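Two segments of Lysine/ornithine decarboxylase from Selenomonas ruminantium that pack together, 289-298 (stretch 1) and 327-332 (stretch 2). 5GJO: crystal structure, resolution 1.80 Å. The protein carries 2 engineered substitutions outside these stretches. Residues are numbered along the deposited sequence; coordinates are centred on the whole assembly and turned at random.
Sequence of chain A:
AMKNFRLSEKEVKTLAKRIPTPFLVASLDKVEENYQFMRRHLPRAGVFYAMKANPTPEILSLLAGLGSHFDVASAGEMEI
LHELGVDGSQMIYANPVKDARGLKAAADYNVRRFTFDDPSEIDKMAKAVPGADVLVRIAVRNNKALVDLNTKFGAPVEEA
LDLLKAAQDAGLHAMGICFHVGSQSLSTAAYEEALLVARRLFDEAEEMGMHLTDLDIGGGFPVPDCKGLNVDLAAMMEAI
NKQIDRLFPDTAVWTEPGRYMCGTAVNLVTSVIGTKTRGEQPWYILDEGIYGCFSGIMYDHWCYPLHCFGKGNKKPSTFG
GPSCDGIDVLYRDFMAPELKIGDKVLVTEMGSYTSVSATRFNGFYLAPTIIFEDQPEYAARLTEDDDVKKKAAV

Stretch 1 289-298: GIYGCFSGIM
Stretch 2 (327-332) IDVLYR

A recurring principle of loop packing is that a buried carboxylate can bond to the backbone where two chains come close, while branched aliphatic side chains supply much of the area. Residues 289-298 and 327-332 of this decarboxylase illustrate it, burying 455 Å² between them. Stretch 1 opens with a type I turn from Gly289 to Gly292, in which Gly292 N donates to Gly289 O (2.8 Å), and is helical by its end, at Ile297 and Met298; stretch 2 leaves a loop at Ile327 and Asp328 (phi/psi -82/60) to become strand at Val329. The chains come closest in register at Ile290 and Asp328, whose CA atoms lie 5.4 Å apart.

Leu330 covers the most surface. Its CA-to-CB bond points sideways, but the m,t rotamer carries its end inward. CD1 sits over one face of the Phe294 ring, 4.0 Å from the ring centroid in a CH-pi contact, and CD2 lies 4.1 Å from Ile290 CB and 4.2 Å from Ile297 CD1. CD2 thus touches both the turn and the helix, while CD1 covers the Phe294 ring. Phe294 (chi1 m, chi2 -87°) also brings its ring edge to Tyr331, with CE1 3.8 Å from OH.

Ile327 and Ile290, both t,t and both pointing toward the opposing stretch, meet with their CG2 atoms 4.2 Å apart. Ile327 CG2 also lies 4.2 Å from Tyr291 CE2, while its CD1 approaches Met298 SD at 4.4 Å.

The polar anchor is Asp328 (chi1 t, chi2 -10°). Its OD1 accepts an almost linear hydrogen bond from Ile290 N (3.0 Å, 177°), and its OD2 accepts one from a water (2.8 Å) that in turn accepts from Tyr291 N (3.0 Å). Glycine suits position 289 because an ideal CB there would clash with Asp328 OD1.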

# COMPACT_ATOMS: atom_id res chain seq x y z
N GLY A 289 7.56 -8.40 1.63
CA GLY A 289 6.21 -8.94 2.03
C GLY A 289 5.04 -8.12 1.45
O GLY A 289 5.15 -7.36 0.44
N ILE A 290 3.91 -8.27 2.13
CA ILE A 290 2.62 -7.79 1.65
C ILE A 290 2.50 -6.27 1.67
O ILE A 290 1.66 -5.72 0.95
CB ILE A 290 1.49 -8.46 2.43
CG1 ILE A 290 0.20 -8.45 1.59
CG2 ILE A 290 1.28 -7.75 3.77
CD1 ILE A 290 -0.86 -9.37 2.09
N TYR A 291 3.40 -5.59 2.39
CA TYR A 291 3.46 -4.14 2.34
C TYR A 291 4.46 -3.62 1.33
O TYR A 291 4.64 -2.41 1.23
CB TYR A 291 3.77 -3.54 3.69
CG TYR A 291 2.64 -3.64 4.68
CD1 TYR A 291 1.64 -2.68 4.67
CD2 TYR A 291 2.58 -4.67 5.64
CE1 TYR A 291 0.60 -2.75 5.57
CE2 TYR A 291 1.48 -4.72 6.55
CZ TYR A 291 0.55 -3.74 6.50
OH TYR A 291 -0.53 -3.71 7.41
N GLY A 292 5.10 -4.54 0.61
CA GLY A 292 5.97 -4.18 -0.52
C GLY A 292 5.44 -4.75 -1.80
O GLY A 292 4.30 -4.52 -2.13
N CYS A 293 6.32 -5.43 -2.58
CA CYS A 293 5.97 -5.97 -3.86
C CYS A 293 4.81 -6.98 -3.83
O CYS A 293 4.05 -7.04 -4.79
CB CYS A 293 7.15 -6.60 -4.59
SG CYS A 293 8.28 -5.23 -4.99
N PHE A 294 4.59 -7.64 -2.72
CA PHE A 294 3.48 -8.58 -2.62
C PHE A 294 2.18 -7.90 -2.27
O PHE A 294 1.18 -8.59 -2.03
CB PHE A 294 3.76 -9.69 -1.59
CG PHE A 294 4.89 -10.61 -1.95
CD1 PHE A 294 4.64 -11.71 -2.73
CD2 PHE A 294 6.15 -10.45 -1.36
CE1 PHE A 294 5.66 -12.61 -2.99
CE2 PHE A 294 7.17 -11.38 -1.63
CZ PHE A 294 6.91 -12.43 -2.45
N SER A 295 2.15 -6.56 -2.24
CA SER A 295 0.88 -5.82 -2.08
C SER A 295 -0.17 -6.13 -3.10
O SER A 295 -1.37 -6.02 -2.78
CB SER A 295 1.16 -4.27 -2.11
OG SER A 295 1.86 -3.93 -3.34
N GLY A 296 0.21 -6.64 -4.29
CA GLY A 296 -0.74 -7.14 -5.26
C GLY A 296 -1.64 -8.29 -4.75
O GLY A 296 -2.74 -8.47 -5.25
N ILE A 297 -1.18 -9.02 -3.73
CA ILE A 297 -2.06 -9.99 -3.06
C ILE A 297 -3.30 -9.30 -2.62
O ILE A 297 -4.42 -9.87 -2.70
CB ILE A 297 -1.33 -10.68 -1.87
CG1 ILE A 297 -0.22 -11.57 -2.43
CG2 ILE A 297 -2.30 -11.51 -1.07
CD1 ILE A 297 0.62 -12.20 -1.33
N MET A 298 -3.13 -8.12 -2.05
CA MET A 298 -4.23 -7.37 -1.42
C MET A 298 -5.01 -6.55 -2.43
O MET A 298 -6.26 -6.60 -2.51
CB MET A 298 -3.62 -6.45 -0.36
CG MET A 298 -3.00 -7.21 0.79
SD MET A 298 -4.27 -8.18 1.67
CE MET A 298 -5.52 -6.75 1.74
N ILE A 327 -1.19 -9.86 9.18
CA ILE A 327 -1.66 -9.98 7.83
C ILE A 327 -0.54 -10.31 6.83
O ILE A 327 -0.80 -10.65 5.72
CB ILE A 327 -2.43 -8.73 7.38
CG1 ILE A 327 -3.45 -9.09 6.33
CG2 ILE A 327 -1.50 -7.63 6.91
CD1 ILE A 327 -4.42 -7.97 6.06
N ASP A 328 0.71 -10.16 7.24
CA ASP A 328 1.83 -10.30 6.32
C ASP A 328 2.21 -11.78 6.12
O ASP A 328 3.31 -12.20 6.37
CB ASP A 328 3.01 -9.47 6.86
CG ASP A 328 4.07 -9.18 5.81
OD1 ASP A 328 4.03 -9.74 4.72
OD2 ASP A 328 4.96 -8.39 6.11
N VAL A 329 1.25 -12.54 5.63
CA VAL A 329 1.48 -13.94 5.30
C VAL A 329 1.24 -14.10 3.81
O VAL A 329 0.19 -13.71 3.33
CB VAL A 329 0.53 -14.89 6.08
CG1 VAL A 329 0.82 -16.33 5.72
CG2 VAL A 329 0.66 -14.68 7.57
N LEU A 330 2.21 -14.67 3.11
CA LEU A 330 2.22 -14.59 1.66
C LEU A 330 1.70 -15.92 1.04
O LEU A 330 0.96 -15.89 0.04
CB LEU A 330 3.65 -14.39 1.24
CG LEU A 330 4.35 -13.20 1.91
CD1 LEU A 330 5.78 -13.07 1.48
CD2 LEU A 330 3.55 -11.94 1.62
N TYR A 331 2.20 -17.04 1.55
CA TYR A 331 1.81 -18.39 1.05
C TYR A 331 1.64 -19.30 2.25
O TYR A 331 2.43 -19.23 3.19
CB TYR A 331 2.84 -18.96 0.14
CG TYR A 331 3.21 -18.19 -1.06
CD1 TYR A 331 4.19 -17.17 -0.98
CD2 TYR A 331 2.62 -18.42 -2.29
CE1 TYR A 331 4.60 -16.45 -2.09
CE2 TYR A 331 3.02 -17.67 -3.43
CZ TYR A 331 3.97 -16.65 -3.28
OH TYR A 331 4.40 -15.89 -4.33
N ARG A 332 0.64 -20.21 2.14
CA ARG A 332 0.41 -21.28 3.13
C ARG A 332 0.32 -22.63 2.39
O ARG A 332 -0.06 -22.68 1.20
CB ARG A 332 -0.90 -21.01 3.87
CG ARG A 332 -0.86 -19.77 4.74
CD ARG A 332 -2.22 -19.58 5.41
NE ARG A 332 -2.20 -18.52 6.47
CZ ARG A 332 -2.60 -17.27 6.23
NH1 ARG A 332 -3.00 -16.86 5.00
NH2 ARG A 332 -2.57 -16.37 7.20
O HOH W 1 5.60 -6.58 4.11